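Local atomic coordinates of putative GH105 family protein (Salmonella enterica subsp. enterica serovar Paratyphi A, PDB entry 3QWT), a protein that is of unknown function but, as a putative GH105 family member with an alpha/alpha-toroid fold, is probably a glycoside hydrolase. Residues Leu199-Val202 against Gln203-Asp207; Asn234-Leu237 against Thr238-Ile241; Ala138-Met142 against Asn143-Arg147; Asn110-Ala113 against Pro114-Thr117; His19-Ala22 against Arg23-Lys27. All blocks are in the same frame, centred on the assembly; numbering follows the deposited sequence.

Along the chain the order is contact 5, 4, 3, 1 and then 2, and the last four fall within the glycosyl hydrolase family 88 region. Contact 5 opens helix 23-37 and contact 4 leads into helix 114-125, while contacts 3 and 1 mark the C-terminal ends of helices 131-143 and 188-205; contact 2 lies within helix 231-248. Contacts 3 and 4 touch, with centres about 14 Å apart, where Met112 packs on Trp140 and Ala141. Contacts 1 and 2 stand about 13 Å apart between centres without touching. Contact 5 lies across the chain's centre from contacts 1 and 3. Together they sample how the helices of the alpha/alpha toroid begin, run and end.

Contact 1 (Leu199-Val202 against Gln203-Asp207); sequences LLHV and QNLMD
Gln203 and Leu200 meet on one flank of the last turns of helix 188-205, and the glutamine side chain is worth following outward. Its CB lies 3.3 Å from Leu200 O, with Leu199 O also close by. With CG anti to the backbone N (chi1 178°) and the chain extended beyond, the amide is brought across the leucine at a slant: Gln203 CD comes to 4.1 Å from Leu200 CD1, and Gln203 NE2 to 3.9 Å from the same methyl. At the tip, NE2 donates to Gln262 OE1 of the second subunit, at an interface where Met206 also packs on Gln203 of that copy. This is the C-terminal end of a helix of the alpha/alpha toroid, and Met206 is the first residue to leave helical geometry. Bonds from i to i-4 persist up to it, from Gln203 N to Leu199 O at 2.9 Å through to Met206 N and Val202 O at 3.1 Å, with weak i-3 bonds to His201 O and Val202 O beside them. On another flank His201 and Leu205 lie side by side, pointing the same way, and His201 CD2 is 3.7 Å from Leu205 CD1, which approaches the ring obliquely. The imidazole is tied by ND1 to Gln197 O, one turn back. Val202 and Met206 make a third such pair, with Val202 CG1 4.2 Å from the selenium of Met206, both reaching toward helix 255-272. Asn204, between these flanks, sends its ND2 to Tyr219 OH.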
loop_
_atom_site.group_PDB
_atom_site.type_symbol
_atom_site.label_atom_id
_atom_site.label_comp_id
_atom_site.label_asym_id
_atom_site.label_seq_id
_atom_site.Cartn_x
_atom_site.Cartn_y
_atom_site.Cartn_z
ATOM N N LEU A 199 -14.434 -25.167 10.055
ATOM C CA LEU A 199 -15.832 -24.982 9.689
ATOM C C LEU A 199 -16.516 -26.309 9.352
ATOM O O LEU A 199 -17.642 -26.553 9.768
ATOM C CB LEU A 199 -15.959 -23.985 8.530
ATOM C CG LEU A 199 -15.432 -22.574 8.824
ATOM C CD1 LEU A 199 -15.408 -21.770 7.544
ATOM C CD2 LEU A 199 -16.264 -21.843 9.892
ATOM N N LEU A 200 -15.826 -27.177 8.618
ATOM C CA LEU A 200 -16.426 -28.447 8.223
ATOM C C LEU A 200 -16.578 -29.343 9.437
ATOM O O LEU A 200 -17.590 -30.045 9.569
ATOM C CB LEU A 200 -15.604 -29.168 7.145
ATOM C CG LEU A 200 -16.371 -30.321 6.489
ATOM C CD1 LEU A 200 -17.623 -29.786 5.802
ATOM C CD2 LEU A 200 -15.513 -31.080 5.487
ATOM N N HIS A 201 -15.569 -29.337 10.313
ATOM C CA HIS A 201 -15.641 -30.140 11.523
ATOM C C HIS A 201 -16.838 -29.683 12.372
ATOM O O HIS A 201 -17.637 -30.514 12.800
ATOM C CB HIS A 201 -14.341 -30.115 12.322
ATOM C CG HIS A 201 -13.309 -31.083 11.821
ATOM N ND1 HIS A 201 -12.608 -30.883 10.651
ATOM C CD2 HIS A 201 -12.895 -32.275 12.310
ATOM C CE1 HIS A 201 -11.792 -31.905 10.451
ATOM N NE2 HIS A 201 -11.953 -32.769 11.436
ATOM N N VAL A 202 -16.960 -28.371 12.586
ATOM C CA VAL A 202 -18.094 -27.817 13.304
ATOM C C VAL A 202 -19.390 -28.321 12.681
ATOM O O VAL A 202 -20.225 -28.890 13.376
ATOM C CB VAL A 202 -18.076 -26.271 13.341
ATOM C CG1 VAL A 202 -19.411 -25.710 13.869
ATOM C CG2 VAL A 202 -16.941 -25.788 14.211
ATOM N N GLN A 203 -19.544 -28.137 11.371
ATOM C CA GLN A 203 -20.731 -28.618 10.662
ATOM C C GLN A 203 -21.114 -30.060 11.040
ATOM O O GLN A 203 -22.285 -30.366 11.244
ATOM C CB GLN A 203 -20.516 -28.522 9.151
ATOM C CG GLN A 203 -21.678 -29.051 8.304
ATOM C CD GLN A 203 -21.500 -28.720 6.819
ATOM O OE1 GLN A 203 -21.292 -27.554 6.448
ATOM N NE2 GLN A 203 -21.569 -29.744 5.965
ATOM N N ASN A 204 -20.119 -30.934 11.146
ATOM C CA ASN A 204 -20.362 -32.367 11.255
ATOM C C ASN A 204 -20.354 -32.915 12.676
ATOM O O ASN A 204 -20.926 -33.975 12.936
ATOM C CB ASN A 204 -19.350 -33.161 10.407
ATOM C CG ASN A 204 -19.622 -33.065 8.911
ATOM O OD1 ASN A 204 -20.746 -32.794 8.477
ATOM N ND2 ASN A 204 -18.584 -33.302 8.111
ATOM N N LEU A 205 -19.712 -32.204 13.596
ATOM C CA LEU A 205 -19.472 -32.769 14.922
ATOM C C LEU A 205 -20.165 -32.017 16.058
ATOM O O LEU A 205 -20.527 -32.619 17.062
ATOM C CB LEU A 205 -17.977 -32.892 15.187
ATOM C CG LEU A 205 -17.280 -33.883 14.249
ATOM C CD1 LEU A 205 -15.769 -33.631 14.181
ATOM C CD2 LEU A 205 -17.570 -35.343 14.648
HETATM N N MSE A 206 -20.354 -30.709 15.902
HETATM C CA MSE A 206 -21.038 -29.949 16.930
HETATM C C MSE A 206 -22.495 -30.403 17.069
HETATM O O MSE A 206 -23.187 -30.671 16.087
HETATM C CB MSE A 206 -20.987 -28.453 16.635
HETATM C CG MSE A 206 -21.745 -27.614 17.668
HETATM SE SE MSE A 206 -22.036 -25.742 17.145
HETATM C CE MSE A 206 -23.234 -25.320 18.639
ATOM N N ASP A 207 -22.957 -30.473 18.303
ATOM C CA ASP A 207 -24.350 -30.803 18.577
ATOM C C ASP A 207 -25.080 -29.525 18.941
ATOM O O ASP A 207 -25.011 -29.079 20.085
ATOM C CB ASP A 207 -24.422 -31.766 19.747
ATOM C CG ASP A 207 -25.842 -32.055 20.167
ATOM O OD1 ASP A 207 -26.724 -32.016 19.291
ATOM O OD2 ASP A 207 -26.060 -32.321 21.364
#

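Contact 2 (Asn234-Leu237 against Thr238-Ile241); sequences NSWL and TIVI
Leu237 and Ile241, Trp236 and Ile239, and Thr238 with Asn234 pair up along one buried stretch of helix 231-248, in the interior of the alpha/alpha toroid. The backbone bonds are mainly the i to i-4 bonds of an alpha helix. Thr238 N reaches Asn234 O at 3.1 Å, in the carbonyl plane, while Leu237 N adds an i-3 bond to that oxygen. Ile241 N reaches Leu237 O at 3.0 Å. Val240 N meets Trp236 O at 3.0 Å from well above the carbonyl plane rather than on a lone pair. The polar side chains bond to neighbouring helices and loops: Thr238 OG1 bonds to OE1 of Gln267, NE2 of the same glutamine donates to Asn234 O, and Ser235 OG bonds to Ala296 O, so helices 255-272 and 294-309 are both tied to this one. Trp236 NE1 is held by Asp169 OD1, which fixes the indole; a glycerol, probably from the crystallisation liquor, lies about 5 Å from this side chain.

Two apolar pairs complete the contact. Trp236 and Ile239 run alongside each other, pointing the same way, and Ile239 CD1 stands obliquely to the indole, 4.0 Å from Trp236 CE3. Leu237 and Ile241 cross at a slant. Ile241 CG1 lies beside its own backbone N (chi1 -67°), which turns the chain back along the helix, and its CD1 closes to 3.6 Å on Leu237 CD2.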
loop_
_atom_site.group_PDB
_atom_site.type_symbol
_atom_site.label_atom_id
_atom_site.label_comp_id
_atom_site.label_asym_id
_atom_site.label_seq_id
_atom_site.Cartn_x
_atom_site.Cartn_y
_atom_site.Cartn_z
ATOM N N ASN A 234 -14.071 -33.371 23.393
ATOM C CA ASN A 234 -14.576 -32.008 23.533
ATOM C C ASN A 234 -13.487 -31.060 24.011
ATOM O O ASN A 234 -13.399 -29.893 23.590
ATOM C CB ASN A 234 -15.739 -31.984 24.526
ATOM C CG ASN A 234 -17.054 -32.295 23.866
ATOM O OD1 ASN A 234 -17.802 -31.385 23.465
ATOM N ND2 ASN A 234 -17.347 -33.586 23.723
ATOM N N SER A 235 -12.702 -31.583 24.937
ATOM C CA SER A 235 -11.547 -30.930 25.493
ATOM C C SER A 235 -10.637 -30.418 24.362
ATOM O O SER A 235 -10.140 -29.292 24.417
ATOM C CB SER A 235 -10.828 -31.959 26.385
ATOM O OG SER A 235 -9.600 -31.502 26.912
ATOM N N TRP A 236 -10.445 -31.241 23.331
ATOM C CA TRP A 236 -9.558 -30.878 22.235
ATOM C C TRP A 236 -10.035 -29.577 21.610
ATOM O O TRP A 236 -9.254 -28.839 21.020
ATOM C CB TRP A 236 -9.519 -31.947 21.146
ATOM C CG TRP A 236 -8.956 -33.199 21.571
ATOM C CD1 TRP A 236 -9.448 -34.427 21.309
ATOM C CD2 TRP A 236 -7.774 -33.388 22.350
ATOM N NE1 TRP A 236 -8.650 -35.389 21.877
ATOM C CE2 TRP A 236 -7.612 -34.776 22.523
ATOM C CE3 TRP A 236 -6.835 -32.520 22.922
ATOM C CZ2 TRP A 236 -6.559 -35.326 23.261
ATOM C CZ3 TRP A 236 -5.768 -33.070 23.650
ATOM C CH2 TRP A 236 -5.650 -34.455 23.813
ATOM N N LEU A 237 -11.326 -29.298 21.731
ATOM C CA LEU A 237 -11.849 -28.094 21.107
ATOM C C LEU A 237 -11.701 -26.908 22.012
ATOM O O LEU A 237 -11.364 -25.817 21.558
ATOM C CB LEU A 237 -13.297 -28.264 20.659
ATOM C CG LEU A 237 -13.239 -28.588 19.175
ATOM C CD1 LEU A 237 -13.960 -29.884 18.913
ATOM C CD2 LEU A 237 -13.782 -27.431 18.338
ATOM N N THR A 238 -11.962 -27.121 23.294
ATOM C CA THR A 238 -11.791 -26.062 24.261
ATOM C C THR A 238 -10.341 -25.603 24.264
ATOM O O THR A 238 -10.044 -24.472 24.638
ATOM C CB THR A 238 -12.138 -26.538 25.656
ATOM O OG1 THR A 238 -13.147 -27.548 25.565
ATOM C CG2 THR A 238 -12.642 -25.385 26.469
ATOM N N ILE A 239 -9.443 -26.503 23.874
ATOM C CA ILE A 239 -8.021 -26.186 23.779
ATOM C C ILE A 239 -7.694 -25.480 22.471
ATOM O O ILE A 239 -7.013 -24.453 22.467
ATOM C CB ILE A 239 -7.174 -27.455 23.840
ATOM C CG1 ILE A 239 -7.166 -28.017 25.270
ATOM C CG2 ILE A 239 -5.773 -27.156 23.338
ATOM C CD1 ILE A 239 -6.552 -29.406 25.409
ATOM N N VAL A 240 -8.199 -26.033 21.366
ATOM C CA VAL A 240 -7.790 -25.605 20.036
ATOM C C VAL A 240 -8.388 -24.264 19.622
ATOM O O VAL A 240 -7.696 -23.395 19.085
ATOM C CB VAL A 240 -8.154 -26.655 18.977
ATOM C CG1 VAL A 240 -8.018 -26.072 17.605
ATOM C CG2 VAL A 240 -7.264 -27.853 19.097
ATOM N N ILE A 241 -9.675 -24.083 19.859
ATOM C CA ILE A 241 -10.300 -22.843 19.425
ATOM C C ILE A 241 -9.541 -21.608 19.943
ATOM O O ILE A 241 -9.285 -20.666 19.189
ATOM C CB ILE A 241 -11.785 -22.789 19.799
ATOM C CG1 ILE A 241 -12.547 -23.846 18.992
ATOM C CG2 ILE A 241 -12.360 -21.394 19.524
ATOM C CD1 ILE A 241 -14.020 -23.961 19.334
#

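Contact 3 (Ala138-Met142 against Asn143-Arg147); sequences AEWAM and NEMPR
The Trp140 indole carries Met145 on one face: Met145 CB stands 3.6 Å from the centroid of the six-membered ring and 15° off its normal, a CH-pi contact. The selenium of Met145, a selenomethionine, lies obliquely to the same ring, 4.7 Å from the centroid, a Met-aromatic contact. Glu144 CB lies obliquely to the ring, 3.7 Å from Trp140 CD1. The second flat group is the Arg147 guanidinium, whose edge receives Ala141 O: NH1 of Arg147 bonds to that oxygen at 2.8 Å, nearly in the guanidinium plane, and NH2 adds a weaker bond. The same NH2 is salt-bridged to Glu193, which helps to orient the group. Asn143 folds back with CG beside its own backbone N (chi1 -60°), and its ND2 meets Glu139 O at 3.2 Å on a lone pair, though the oxygen is tilted from the amide plane. Glu144 N and Met145 N come to Trp140 O from opposite faces of its carbonyl plane, each at 2.9 Å. Glu144 itself pairs with Arg315 of the third subunit. Glu139 O and Trp140 O thus gain a donor beyond their i+4 amide, and Arg147 takes up Ala141 O, a side-chain capping of the C-terminal end of helix 131-143.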
loop_
_atom_site.group_PDB
_atom_site.type_symbol
_atom_site.label_atom_id
_atom_site.label_comp_id
_atom_site.label_asym_id
_atom_site.label_seq_id
_atom_site.Cartn_x
_atom_site.Cartn_y
_atom_site.Cartn_z
ATOM N N ALA A 138 3.730 -30.816 6.474
ATOM C CA ALA A 138 2.646 -29.892 6.150
ATOM C C ALA A 138 2.217 -30.105 4.700
ATOM O O ALA A 138 1.026 -30.120 4.396
ATOM C CB ALA A 138 3.054 -28.437 6.384
ATOM N N GLU A 139 3.187 -30.269 3.805
ATOM C CA GLU A 139 2.858 -30.519 2.401
ATOM C C GLU A 139 2.036 -31.799 2.272
ATOM O O GLU A 139 1.120 -31.865 1.447
ATOM C CB GLU A 139 4.113 -30.611 1.527
ATOM C CG GLU A 139 4.604 -29.274 0.990
ATOM C CD GLU A 139 3.548 -28.560 0.131
ATOM O OE1 GLU A 139 3.161 -29.108 -0.932
ATOM O OE2 GLU A 139 3.105 -27.455 0.529
ATOM N N TRP A 140 2.368 -32.811 3.086
ATOM C CA TRP A 140 1.608 -34.060 3.099
ATOM C C TRP A 140 0.167 -33.831 3.554
ATOM O O TRP A 140 -0.782 -34.340 2.951
ATOM C CB TRP A 140 2.250 -35.079 4.028
ATOM C CG TRP A 140 1.344 -36.252 4.339
ATOM C CD1 TRP A 140 1.205 -37.390 3.608
ATOM C CD2 TRP A 140 0.451 -36.388 5.464
ATOM N NE1 TRP A 140 0.286 -38.231 4.204
ATOM C CE2 TRP A 140 -0.189 -37.639 5.343
ATOM C CE3 TRP A 140 0.140 -35.578 6.563
ATOM C CZ2 TRP A 140 -1.128 -38.099 6.276
ATOM C CZ3 TRP A 140 -0.794 -36.032 7.483
ATOM C CH2 TRP A 140 -1.418 -37.284 7.332
ATOM N N ALA A 141 0.022 -33.110 4.657
ATOM C CA ALA A 141 -1.292 -32.772 5.195
ATOM C C ALA A 141 -2.115 -32.035 4.145
ATOM O O ALA A 141 -3.324 -32.253 4.020
ATOM C CB ALA A 141 -1.159 -31.925 6.462
HETATM N N MSE A 142 -1.457 -31.175 3.378
HETATM C CA MSE A 142 -2.152 -30.441 2.330
HETATM C C MSE A 142 -2.621 -31.304 1.154
HETATM O O MSE A 142 -3.775 -31.199 0.720
HETATM C CB MSE A 142 -1.292 -29.287 1.827
HETATM C CG MSE A 142 -1.225 -28.136 2.809
HETATM SE SE MSE A 142 -2.961 -27.224 3.008
HETATM C CE MSE A 142 -3.029 -26.291 1.319
ATOM N N ASN A 143 -1.744 -32.178 0.672
ATOM C CA ASN A 143 -1.906 -32.749 -0.667
ATOM C C ASN A 143 -2.043 -34.258 -0.785
ATOM O O ASN A 143 -2.507 -34.740 -1.816
ATOM C CB ASN A 143 -0.756 -32.302 -1.572
ATOM C CG ASN A 143 -0.697 -30.821 -1.712
ATOM O OD1 ASN A 143 -1.569 -30.216 -2.341
ATOM N ND2 ASN A 143 0.317 -30.208 -1.111
ATOM N N GLU A 144 -1.633 -34.998 0.241
ATOM C CA GLU A 144 -1.674 -36.457 0.183
ATOM C C GLU A 144 -2.557 -37.094 1.254
ATOM O O GLU A 144 -3.147 -38.156 1.026
ATOM C CB GLU A 144 -0.256 -37.043 0.245
ATOM C CG GLU A 144 0.664 -36.516 -0.836
ATOM C CD GLU A 144 1.969 -37.305 -0.943
ATOM O OE1 GLU A 144 3.039 -36.669 -1.091
ATOM O OE2 GLU A 144 1.920 -38.559 -0.892
HETATM N N MSE A 145 -2.656 -36.467 2.419
HETATM C CA MSE A 145 -3.513 -37.029 3.462
HETATM C C MSE A 145 -4.899 -37.305 2.878
HETATM O O MSE A 145 -5.472 -36.462 2.199
HETATM C CB MSE A 145 -3.574 -36.107 4.677
HETATM C CG MSE A 145 -4.751 -36.329 5.621
HETATM SE SE MSE A 145 -4.776 -34.873 6.933
HETATM C CE MSE A 145 -5.209 -35.863 8.586
ATOM N N PRO A 146 -5.420 -38.516 3.107
ATOM C CA PRO A 146 -6.732 -38.921 2.606
ATOM C C PRO A 146 -7.807 -37.872 2.975
ATOM O O PRO A 146 -7.799 -37.377 4.104
ATOM C CB PRO A 146 -7.005 -40.235 3.360
ATOM C CG PRO A 146 -5.713 -40.733 3.790
ATOM C CD PRO A 146 -4.809 -39.539 3.969
ATOM N N ARG A 147 -8.708 -37.539 2.052
ATOM C CA ARG A 147 -9.848 -36.654 2.392
ATOM C C ARG A 147 -11.180 -37.377 2.271
ATOM O O ARG A 147 -11.336 -38.257 1.428
ATOM C CB ARG A 147 -9.900 -35.405 1.502
ATOM C CG ARG A 147 -8.657 -34.524 1.540
ATOM C CD ARG A 147 -8.475 -33.848 2.886
ATOM N NE ARG A 147 -7.803 -32.556 2.748
ATOM C CZ ARG A 147 -6.496 -32.361 2.905
ATOM N NH1 ARG A 147 -5.699 -33.373 3.202
ATOM N NH2 ARG A 147 -5.977 -31.152 2.753
#

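Contact 4 (Asn110-Ala113 against Pro114-Thr117); sequences NTMA and PFLT
Ala113 and Pro114 form the tight side of this turn: the peptide link into the proline holds Ala113 CB 3.4 Å from Pro114 CD. Next to it Phe115 N makes a straight bond to Met112 O, 2.8 Å with an N-H...O angle of 166°. Phe115 CG stands beside its own backbone N (chi1 -65°), which swings the ring back toward the turn, its edge to Met112 O; CD2 of Phe115 reaches that oxygen at 3.2 Å. The selenium of Met112 stands farther off, 4.4 Å from Phe115 CD2. Beyond the proline the hold is looser. Leu116 N meets Ala113 O at 3.2 Å from well above its carbonyl plane, and a water that donates to the same oxygen at 3.0 Å lies beside Thr117 OG1 at a doubtfully short distance. All eight residues are buried, so this looser side is probably not open solvent. Asn110 to Ala113 form a type I beta turn that leads into helix 114-125, and Asn110 ND2 bonds a glycerol, probably from the crystallisation liquor. Around the turn and the first helical residues, Pro114 and Thr117 pack on Leu73 of helix 67-83, Leu116 on helix 170-184, and the Phe115 ring meets Trp137 of helix 131-143.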
loop_
_atom_site.group_PDB
_atom_site.type_symbol
_atom_site.label_atom_id
_atom_site.label_comp_id
_atom_site.label_asym_id
_atom_site.label_seq_id
_atom_site.Cartn_x
_atom_site.Cartn_y
_atom_site.Cartn_z
ATOM N N ASN A 110 -2.323 -38.514 13.537
ATOM C CA ASN A 110 -1.710 -38.512 14.878
ATOM C C ASN A 110 -0.207 -38.262 14.952
ATOM O O ASN A 110 0.265 -37.492 15.793
ATOM C CB ASN A 110 -2.047 -39.794 15.626
ATOM C CG ASN A 110 -3.532 -39.879 15.981
ATOM O OD1 ASN A 110 -4.174 -38.860 16.218
ATOM N ND2 ASN A 110 -4.076 -41.097 16.011
ATOM N N THR A 111 0.553 -38.909 14.084
ATOM C CA THR A 111 1.999 -38.698 14.096
ATOM C C THR A 111 2.378 -37.252 13.680
ATOM O O THR A 111 3.534 -36.833 13.805
ATOM C CB THR A 111 2.704 -39.733 13.214
ATOM O OG1 THR A 111 2.204 -39.640 11.873
ATOM C CG2 THR A 111 2.471 -41.166 13.763
HETATM N N MSE A 112 1.386 -36.497 13.222
HETATM C CA MSE A 112 1.546 -35.081 12.855
HETATM C C MSE A 112 1.721 -34.178 14.079
HETATM O O MSE A 112 2.479 -33.201 14.038
HETATM C CB MSE A 112 0.323 -34.622 12.029
HETATM C CG MSE A 112 0.263 -33.131 11.690
HETATM SE SE MSE A 112 1.517 -32.597 10.246
HETATM C CE MSE A 112 0.849 -33.733 8.870
ATOM N N ALA A 113 1.025 -34.518 15.163
ATOM C CA ALA A 113 0.936 -33.651 16.354
ATOM C C ALA A 113 2.244 -33.037 16.826
ATOM O O ALA A 113 2.285 -31.847 17.133
ATOM C CB ALA A 113 0.251 -34.387 17.507
ATOM N N PRO A 114 3.326 -33.834 16.884
ATOM C CA PRO A 114 4.573 -33.223 17.365
ATOM C C PRO A 114 5.084 -32.035 16.521
ATOM O O PRO A 114 5.913 -31.263 16.993
ATOM C CB PRO A 114 5.573 -34.386 17.328
ATOM C CG PRO A 114 4.696 -35.611 17.560
ATOM C CD PRO A 114 3.411 -35.309 16.822
ATOM N N PHE A 115 4.607 -31.875 15.300
ATOM C CA PHE A 115 5.175 -30.810 14.472
ATOM C C PHE A 115 4.713 -29.410 14.861
ATOM O O PHE A 115 5.381 -28.415 14.553
ATOM C CB PHE A 115 5.042 -31.130 12.990
ATOM C CG PHE A 115 5.847 -32.328 12.594
ATOM C CD1 PHE A 115 7.223 -32.229 12.461
ATOM C CD2 PHE A 115 5.242 -33.570 12.440
ATOM C CE1 PHE A 115 7.977 -33.339 12.133
ATOM C CE2 PHE A 115 5.989 -34.683 12.109
ATOM C CZ PHE A 115 7.359 -34.571 11.954
ATOM N N LEU A 116 3.600 -29.357 15.592
ATOM C CA LEU A 116 3.189 -28.148 16.273
ATOM C C LEU A 116 4.335 -27.602 17.142
ATOM O O LEU A 116 4.698 -26.433 17.043
ATOM C CB LEU A 116 1.938 -28.418 17.121
ATOM C CG LEU A 116 1.470 -27.269 18.020
ATOM C CD1 LEU A 116 1.345 -25.970 17.250
ATOM C CD2 LEU A 116 0.130 -27.614 18.678
ATOM N N THR A 117 4.911 -28.452 17.986
ATOM C CA THR A 117 5.970 -27.992 18.886
ATOM C C THR A 117 7.269 -27.707 18.137
ATOM O O THR A 117 7.988 -26.748 18.442
ATOM C CB THR A 117 6.196 -28.990 20.019
ATOM O OG1 THR A 117 4.978 -29.129 20.761
ATOM C CG2 THR A 117 7.304 -28.526 20.954
HETATM O O HOH W 1 3.299 -30.684 19.681
#

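Contact 5 (His19-Ala22 against Arg23-Lys27); sequences HFIA and RDELK
The N-terminal cap of helix 23-37 is built by Ala22 together with Ile21, Glu25 and Leu26. Ala22 occupies the N-cap position, and its N-H is taken by the side chain of the third helical residue: Ala22 N reaches Glu25 OE1 at 3.3 Å, with an angle of 157° at the hydrogen. The carboxylate oxygen uses its anti lone pair, away from its partner oxygen. With CG anti to the backbone N (chi1 -161°) and an extended chain, Glu25 runs back past Ile21, its CG 3.7 Å from Ile21 CG1. A crystal neighbour also touches Glu25, so lattice packing may influence its position. Having no hydroxyl, Ala22 cannot return a side-chain bond to Glu25 N, and only one half of a capping box is present. The negative charge beside the helix start would probably interact well with the helix dipole. The backbone takes over from there: Leu26 N bonds to Ala22 O at 3.0 Å, and Glu25 N makes a weak bond to the same oxygen. Beside the cap, Ile21 and Leu26 cross at about a right angle, Ile21 CD1 touching Leu26 CG at 4.0 Å, while Leu26 also packs on Leu373 and Tyr376 of helix 363-377. Arg23, with its NE salt-bridged to Asp24 OD1 at 3.2 Å, carries NH1 to Phe100 O of the fourth subunit. An apolar residue just before the N-cap packed against the fourth helical residue is a hydrophobic staple; it and the half capping box are well-known N-terminal capping features of alpha helices.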
loop_
_atom_site.group_PDB
_atom_site.type_symbol
_atom_site.label_atom_id
_atom_site.label_comp_id
_atom_site.label_asym_id
_atom_site.label_seq_id
_atom_site.Cartn_x
_atom_site.Cartn_y
_atom_site.Cartn_z
ATOM N N HIS A 19 -5.098 -16.985 46.680
ATOM C CA HIS A 19 -4.473 -18.135 46.058
ATOM C C HIS A 19 -4.523 -19.326 46.989
ATOM O O HIS A 19 -3.894 -19.338 48.049
ATOM C CB HIS A 19 -3.037 -17.825 45.656
ATOM C CG HIS A 19 -2.931 -16.832 44.542
ATOM N ND1 HIS A 19 -1.894 -15.931 44.442
ATOM C CD2 HIS A 19 -3.741 -16.593 43.482
ATOM C CE1 HIS A 19 -2.066 -15.182 43.369
ATOM N NE2 HIS A 19 -3.177 -15.567 42.767
ATOM N N PHE A 20 -5.283 -20.333 46.589
ATOM C CA PHE A 20 -5.384 -21.531 47.392
ATOM C C PHE A 20 -4.054 -22.274 47.375
ATOM O O PHE A 20 -3.735 -23.004 48.306
ATOM C CB PHE A 20 -6.539 -22.417 46.917
ATOM C CG PHE A 20 -6.255 -23.185 45.661
ATOM C CD1 PHE A 20 -5.831 -24.495 45.724
ATOM C CD2 PHE A 20 -6.449 -22.613 44.426
ATOM C CE1 PHE A 20 -5.592 -25.206 44.583
ATOM C CE2 PHE A 20 -6.214 -23.329 43.281
ATOM C CZ PHE A 20 -5.787 -24.623 43.357
ATOM N N ILE A 21 -3.268 -22.061 46.324
ATOM C CA ILE A 21 -1.967 -22.715 46.216
ATOM C C ILE A 21 -0.920 -21.691 45.799
ATOM O O ILE A 21 -1.188 -20.844 44.951
ATOM C CB ILE A 21 -2.034 -23.892 45.216
ATOM C CG1 ILE A 21 -0.710 -24.646 45.168
ATOM C CG2 ILE A 21 -2.491 -23.415 43.822
ATOM C CD1 ILE A 21 -0.658 -25.687 44.074
ATOM N N ALA A 22 0.264 -21.732 46.399
ATOM C CA ALA A 22 1.243 -20.680 46.126
ATOM C C ALA A 22 1.964 -20.878 44.803
ATOM O O ALA A 22 2.160 -22.008 44.358
ATOM C CB ALA A 22 2.226 -20.531 47.250
ATOM N N ARG A 23 2.357 -19.765 44.183
ATOM C CA ARG A 23 3.017 -19.817 42.892
ATOM C C ARG A 23 4.073 -20.914 42.806
ATOM O O ARG A 23 4.051 -21.742 41.895
ATOM C CB ARG A 23 3.671 -18.480 42.527
ATOM C CG ARG A 23 4.233 -18.489 41.086
ATOM C CD ARG A 23 5.050 -17.271 40.744
ATOM N NE ARG A 23 6.222 -17.173 41.602
ATOM C CZ ARG A 23 7.105 -16.185 41.545
ATOM N NH1 ARG A 23 6.958 -15.208 40.658
ATOM N NH2 ARG A 23 8.138 -16.179 42.373
ATOM N N ASP A 24 5.017 -20.906 43.732
ATOM C CA ASP A 24 6.153 -21.810 43.611
ATOM C C ASP A 24 5.787 -23.256 43.911
ATOM O O ASP A 24 6.454 -24.186 43.468
ATOM C CB ASP A 24 7.339 -21.295 44.422
ATOM C CG ASP A 24 7.883 -19.983 43.852
ATOM O OD1 ASP A 24 7.773 -19.785 42.622
ATOM O OD2 ASP A 24 8.399 -19.141 44.614
ATOM N N GLU A 25 4.681 -23.434 44.612
ATOM C CA GLU A 25 4.114 -24.751 44.819
ATOM C C GLU A 25 3.625 -25.266 43.471
ATOM O O GLU A 25 3.877 -26.410 43.091
ATOM C CB GLU A 25 2.949 -24.647 45.803
ATOM C CG GLU A 25 2.545 -25.944 46.468
ATOM C CD GLU A 25 1.615 -25.712 47.653
ATOM O OE1 GLU A 25 0.938 -24.658 47.703
ATOM O OE2 GLU A 25 1.574 -26.577 48.546
ATOM N N LEU A 26 2.920 -24.406 42.744
ATOM C CA LEU A 26 2.473 -24.739 41.398
ATOM C C LEU A 26 3.640 -25.194 40.517
ATOM O O LEU A 26 3.589 -26.253 39.884
ATOM C CB LEU A 26 1.789 -23.537 40.768
ATOM C CG LEU A 26 0.277 -23.617 40.759
ATOM C CD1 LEU A 26 -0.307 -22.232 40.547
ATOM C CD2 LEU A 26 -0.165 -24.581 39.675
ATOM N N LYS A 27 4.694 -24.392 40.477
ATOM C CA LYS A 27 5.852 -24.755 39.671
ATOM C C LYS A 27 6.422 -26.121 40.082
ATOM O O LYS A 27 6.746 -26.957 39.227
ATOM C CB LYS A 27 6.925 -23.673 39.750
ATOM C CG LYS A 27 6.530 -22.365 39.132
ATOM C CD LYS A 27 7.759 -21.494 38.995
ATOM C CE LYS A 27 7.468 -20.201 38.267
ATOM N NZ LYS A 27 8.662 -19.310 38.293
#